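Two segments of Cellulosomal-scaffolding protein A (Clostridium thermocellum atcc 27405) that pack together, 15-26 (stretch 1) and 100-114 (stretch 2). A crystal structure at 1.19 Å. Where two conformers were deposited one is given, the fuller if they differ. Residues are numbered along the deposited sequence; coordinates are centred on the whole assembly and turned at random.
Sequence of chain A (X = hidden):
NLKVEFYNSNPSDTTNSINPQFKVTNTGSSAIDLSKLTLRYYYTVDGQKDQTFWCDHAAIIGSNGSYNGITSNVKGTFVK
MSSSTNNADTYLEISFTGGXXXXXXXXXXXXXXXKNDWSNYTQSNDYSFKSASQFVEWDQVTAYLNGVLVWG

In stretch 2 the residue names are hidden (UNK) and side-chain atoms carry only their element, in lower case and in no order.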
# COMPACT_ATOMS: atom_id res chain seq x y z
N THR A 15 12.60 8.66 10.14
CA THR A 15 13.12 7.70 9.17
C THR A 15 13.22 8.35 7.80
O THR A 15 12.43 9.24 7.50
CB THR A 15 12.21 6.45 9.08
OG1 THR A 15 12.78 5.50 8.17
CG2 THR A 15 10.80 6.82 8.60
N ASN A 16 14.18 7.92 6.98
CA ASN A 16 14.24 8.42 5.61
C ASN A 16 13.54 7.50 4.60
O ASN A 16 13.57 7.75 3.40
CB ASN A 16 15.67 8.77 5.18
CG ASN A 16 16.59 7.55 5.08
OD1 ASN A 16 16.14 6.41 5.01
ND2 ASN A 16 17.88 7.81 5.05
N SER A 17 12.93 6.43 5.09
CA SER A 17 12.17 5.55 4.23
C SER A 17 10.93 5.10 4.96
O SER A 17 10.95 4.82 6.16
CB SER A 17 13.01 4.34 3.82
OG SER A 17 14.23 4.75 3.23
N ILE A 18 9.83 5.03 4.21
CA ILE A 18 8.57 4.50 4.72
C ILE A 18 8.28 3.20 3.97
O ILE A 18 8.49 3.10 2.76
CB ILE A 18 7.44 5.54 4.56
CG1 ILE A 18 7.73 6.72 5.50
CG2 ILE A 18 6.08 4.93 4.93
CD1 ILE A 18 6.82 7.92 5.34
N ASN A 19 7.85 2.18 4.71
CA ASN A 19 7.76 0.82 4.18
C ASN A 19 6.41 0.19 4.43
O ASN A 19 6.26 -0.66 5.32
CB ASN A 19 8.87 -0.05 4.79
CG ASN A 19 10.25 0.43 4.43
OD1 ASN A 19 10.75 1.41 5.00
ND2 ASN A 19 10.88 -0.23 3.48
N PRO A 20 5.40 0.60 3.66
CA PRO A 20 4.06 0.05 3.82
C PRO A 20 4.01 -1.39 3.31
O PRO A 20 4.42 -1.66 2.18
CB PRO A 20 3.18 0.97 2.96
CG PRO A 20 4.13 1.56 1.97
CD PRO A 20 5.49 1.60 2.58
N GLN A 21 3.50 -2.30 4.14
CA GLN A 21 3.31 -3.70 3.74
C GLN A 21 1.82 -3.99 3.63
O GLN A 21 1.09 -3.83 4.61
CB GLN A 21 3.92 -4.66 4.78
CG GLN A 21 5.27 -4.23 5.32
CD GLN A 21 6.39 -4.44 4.34
OE1 GLN A 21 6.63 -5.56 3.89
NE2 GLN A 21 7.11 -3.36 4.03
N PHE A 22 1.36 -4.38 2.44
CA PHE A 22 -0.05 -4.69 2.22
C PHE A 22 -0.24 -6.16 1.90
O PHE A 22 0.59 -6.76 1.19
CB PHE A 22 -0.60 -3.91 1.02
CG PHE A 22 -0.95 -2.47 1.29
CD1 PHE A 22 -0.01 -1.47 1.12
CD2 PHE A 22 -2.25 -2.12 1.65
CE1 PHE A 22 -0.34 -0.14 1.33
CE2 PHE A 22 -2.58 -0.80 1.86
CZ PHE A 22 -1.63 0.19 1.70
N LYS A 23 -1.35 -6.73 2.36
CA LYS A 23 -1.76 -8.05 1.89
C LYS A 23 -3.25 -7.99 1.60
O LYS A 23 -4.05 -7.71 2.49
CB LYS A 23 -1.47 -9.14 2.92
CG LYS A 23 -1.83 -10.55 2.43
CD LYS A 23 -1.07 -11.65 3.16
CE LYS A 23 -1.34 -11.61 4.65
NZ LYS A 23 -0.84 -12.88 5.28
N VAL A 24 -3.62 -8.26 0.35
CA VAL A 24 -5.00 -8.14 -0.08
C VAL A 24 -5.51 -9.51 -0.48
O VAL A 24 -4.90 -10.18 -1.33
CB VAL A 24 -5.13 -7.17 -1.27
CG1 VAL A 24 -6.59 -7.04 -1.71
CG2 VAL A 24 -4.53 -5.82 -0.93
N THR A 25 -6.61 -9.95 0.12
CA THR A 25 -7.15 -11.28 -0.13
C THR A 25 -8.52 -11.17 -0.79
O THR A 25 -9.37 -10.41 -0.34
CB THR A 25 -7.27 -12.08 1.18
OG1 THR A 25 -5.99 -12.15 1.82
CG2 THR A 25 -7.80 -13.48 0.92
N ASN A 26 -8.73 -11.96 -1.84
CA ASN A 26 -10.04 -12.02 -2.50
C ASN A 26 -10.92 -13.01 -1.76
O ASN A 26 -10.73 -14.22 -1.86
CB ASN A 26 -9.89 -12.44 -3.96
CG ASN A 26 -11.21 -12.39 -4.72
OD1 ASN A 26 -12.28 -12.22 -4.13
ND2 ASN A 26 -11.14 -12.55 -6.03
N UNK A 100 -4.35 -11.02 -12.04
CA UNK A 100 -5.69 -11.40 -11.63
C UNK A 100 -5.59 -12.03 -10.25
O UNK A 100 -4.70 -12.85 -9.99
o UNK A 100 -6.42 -11.81 -13.91
c UNK A 100 -7.66 -12.87 -12.15
c UNK A 100 -6.30 -12.41 -12.62
N UNK A 101 -6.50 -11.62 -9.38
CA UNK A 101 -6.58 -12.18 -8.04
C UNK A 101 -7.80 -13.09 -7.98
O UNK A 101 -8.94 -12.61 -7.91
c UNK A 101 -6.67 -11.06 -7.01
c UNK A 101 -4.97 -11.95 -5.43
c UNK A 101 -6.39 -11.44 -5.56
c UNK A 101 -6.62 -10.24 -4.66
N UNK A 102 -7.56 -14.40 -8.02
CA UNK A 102 -8.64 -15.39 -8.01
C UNK A 102 -9.31 -15.47 -6.64
O UNK A 102 -8.72 -15.06 -5.65
o UNK A 102 -9.69 -17.04 -10.59
c UNK A 102 -8.07 -16.77 -8.36
o UNK A 102 -8.09 -16.68 -12.04
c UNK A 102 -7.45 -16.88 -9.75
c UNK A 102 -8.48 -16.86 -10.87
N UNK A 103 -10.53 -16.02 -6.59
CA UNK A 103 -11.14 -16.24 -5.27
C UNK A 103 -10.22 -17.08 -4.38
O UNK A 103 -9.71 -18.11 -4.82
c UNK A 103 -11.43 -16.42 -7.69
c UNK A 103 -12.41 -17.04 -5.60
c UNK A 103 -12.74 -16.63 -7.00
N UNK A 104 -9.99 -16.62 -3.16
CA UNK A 104 -9.15 -17.33 -2.22
C UNK A 104 -7.66 -17.05 -2.36
O UNK A 104 -6.86 -17.52 -1.55
N UNK A 105 -7.28 -16.30 -3.39
CA UNK A 105 -5.88 -15.92 -3.59
C UNK A 105 -5.60 -14.62 -2.85
O UNK A 105 -6.51 -13.86 -2.53
c UNK A 105 -5.58 -15.75 -5.08
N UNK A 106 -4.32 -14.36 -2.58
CA UNK A 106 -3.95 -13.06 -2.03
C UNK A 106 -2.73 -12.50 -2.74
O UNK A 106 -1.97 -13.24 -3.37
n UNK A 106 -0.55 -14.60 0.58
n UNK A 106 -2.58 -15.23 0.24
c UNK A 106 -2.53 -13.88 -0.07
c UNK A 106 -1.38 -15.63 0.62
c UNK A 106 -1.25 -13.49 0.15
c UNK A 106 -3.73 -13.11 -0.51
N UNK A 107 -2.57 -11.18 -2.66
CA UNK A 107 -1.38 -10.53 -3.17
C UNK A 107 -0.71 -9.81 -2.01
O UNK A 107 -1.37 -9.13 -1.21
c UNK A 107 -2.71 -8.52 -4.02
c UNK A 107 -1.68 -9.58 -4.37
c UNK A 107 -0.40 -8.95 -4.90
N UNK A 108 0.61 -10.00 -1.89
CA UNK A 108 1.38 -9.36 -0.83
C UNK A 108 2.32 -8.37 -1.48
O UNK A 108 2.98 -8.70 -2.47
c UNK A 108 2.99 -9.84 1.08
c UNK A 108 3.42 -10.93 2.05
o UNK A 108 2.63 -11.79 2.42
c UNK A 108 2.16 -10.40 -0.05
n UNK A 108 4.69 -10.90 2.44
N UNK A 109 2.38 -7.17 -0.92
CA UNK A 109 3.18 -6.07 -1.47
C UNK A 109 4.05 -5.46 -0.39
O UNK A 109 3.54 -4.98 0.62
c UNK A 109 3.14 -3.81 -2.63
c UNK A 109 1.34 -5.54 -3.12
c UNK A 109 2.28 -4.96 -2.07
c UNK A 109 -0.12 -5.65 -2.63
N UNK A 110 5.35 -5.50 -0.60
CA UNK A 110 6.30 -4.92 0.35
C UNK A 110 6.83 -3.64 -0.28
O UNK A 110 7.74 -3.66 -1.11
o UNK A 110 7.14 -9.47 1.72
c UNK A 110 7.38 -5.95 0.69
c UNK A 110 7.61 -8.35 1.61
n UNK A 110 8.90 -8.08 1.84
c UNK A 110 6.70 -7.20 1.24
N UNK A 111 6.18 -2.52 0.06
CA UNK A 111 6.46 -1.25 -0.58
C UNK A 111 7.50 -0.43 0.15
O UNK A 111 7.77 -0.66 1.32
N UNK A 112 8.08 0.54 -0.55
CA UNK A 112 9.09 1.38 0.04
C UNK A 112 9.11 2.71 -0.69
O UNK A 112 9.03 2.75 -1.92
n UNK A 112 13.24 0.03 -0.52
c UNK A 112 12.81 0.58 0.75
n UNK A 112 14.49 1.88 -1.09
c UNK A 112 14.02 0.67 -1.39
c UNK A 112 10.46 0.71 -0.07
n UNK A 112 14.34 0.10 -2.55
c UNK A 112 11.59 1.48 0.59
N UNK A 113 9.23 3.80 0.06
CA UNK A 113 9.39 5.09 -0.60
C UNK A 113 10.28 6.04 0.19
O UNK A 113 10.45 5.90 1.40
c UNK A 113 5.25 5.69 1.52
c UNK A 113 7.14 6.13 0.09
c UNK A 113 6.13 5.28 0.53
c UNK A 113 6.33 7.82 1.62
c UNK A 113 8.05 5.72 -1.03
c UNK A 113 5.35 6.96 2.07
c UNK A 113 7.23 7.40 0.64
N UNK A 114 10.85 7.01 -0.53
CA UNK A 114 11.76 7.96 0.07
C UNK A 114 11.72 9.26 -0.70
O UNK A 114 11.30 9.30 -1.87
c UNK A 114 13.18 7.41 0.04
O HOH W 1 15.00 3.04 1.44
O HOH W 2 9.39 -2.77 2.27
O HOH W 3 2.17 -13.23 4.72

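Position 100 carries one carbon bearing an oxygen and a carbon, out of reach of stretch 1: Thr 100. Position 101 has four carbons, forked at the second, with one tip close to Val 24 O. This is Leu 101, whose CD2 lies 3.7 Å from Val 24 O and whose backbone O accepts a hydrogen bond from Asn 26 ND2 (2.9 Å).

Position 102 has three carbons, the last with two oxygens, and its CA-to-CB bond points away from stretch 1: Glu 102. At 103 three carbons close a ring onto the backbone N; the CA-to-CB bond points away, and the ring only grazes the Asn 26 side chain. This is Pro 103, its CD 4.2 Å from Asn 26 ND2. Position 104 has no side-chain atoms, and its phi of 85° would jam a CB against the preceding carbonyl: Gly 104. Its N donates to Asn 26 O (2.8 Å). A single carbon at 105, pointing away, gives Ala 105, which ends a type II turn begun at Glu 102 and accepts at its O from Asn 26 N (3.0 Å).

Position 106 has one carbon and a five-membered ring of three carbons and two nitrogens, lying beside Lys 23 and Thr 25. It is His 106; Lys 23 CD comes 3.5 Å from its CD2. At 107 one carbon carries two others, packed against Val 24: Val 107, its CG1 3.9 Å from Val 24 CB.

Position 108 has three carbons ending in an oxygen and a nitrogen, extended near Lys 23. An amide of this length is Gln 108; a water accepts from Lys 23 NZ (3.1 Å) and donates to Gln 108 OE1 (2.8 Å). Position 109 has four carbons forked at the first, with one two-carbon arm, against Phe 22: Ile 109, its CD1 4.1 Å from Phe 22 CB. Position 110 repeats the three carbons and terminal amide, touching Gln 21. This is Gln 110, whose OE1 accepts from Gln 108 NE2 (2.9 Å).

Position 111 has no side chain, and an ideal CB would sit tightly at 3.2 Å from Pro 20 O. Gly 111 fits, and its N donates to that same Pro 20 O at 2.9 Å. At 112 three carbons, a nitrogen and a carbon with two more nitrogens pass beside the Asn 19 side chain. This is Arg 112; one water bridges its NH1 (2.8 Å) and Ser 17 OG (2.6 Å). Position 113 has one carbon and a six-carbon ring, with Ile 18 CB over one face, 3.8 Å from the centroid: Phe 113. Position 114 has one carbon, its CB, 3.4 Å from Asn 16 O, and is Ala 114.

Antiparallel backbone pairing sets the register, with reciprocal hydrogen bonds at Ile 18–Phe 113, Phe 22–Ile 109 and Val 24–Val 107. One sheet face, with Phe 22, Val 24, Val 107 and Ile 109, is buried and apolar; the other, with Lys 23, His 106 and Gln 108, is largely polar. Asn 26 secures the turn end through backbone and side chain, while Phe 113 covers Ile 18 at the other.

Stretch 2, residues 100-114: TLEPGAHVQIQGRFA
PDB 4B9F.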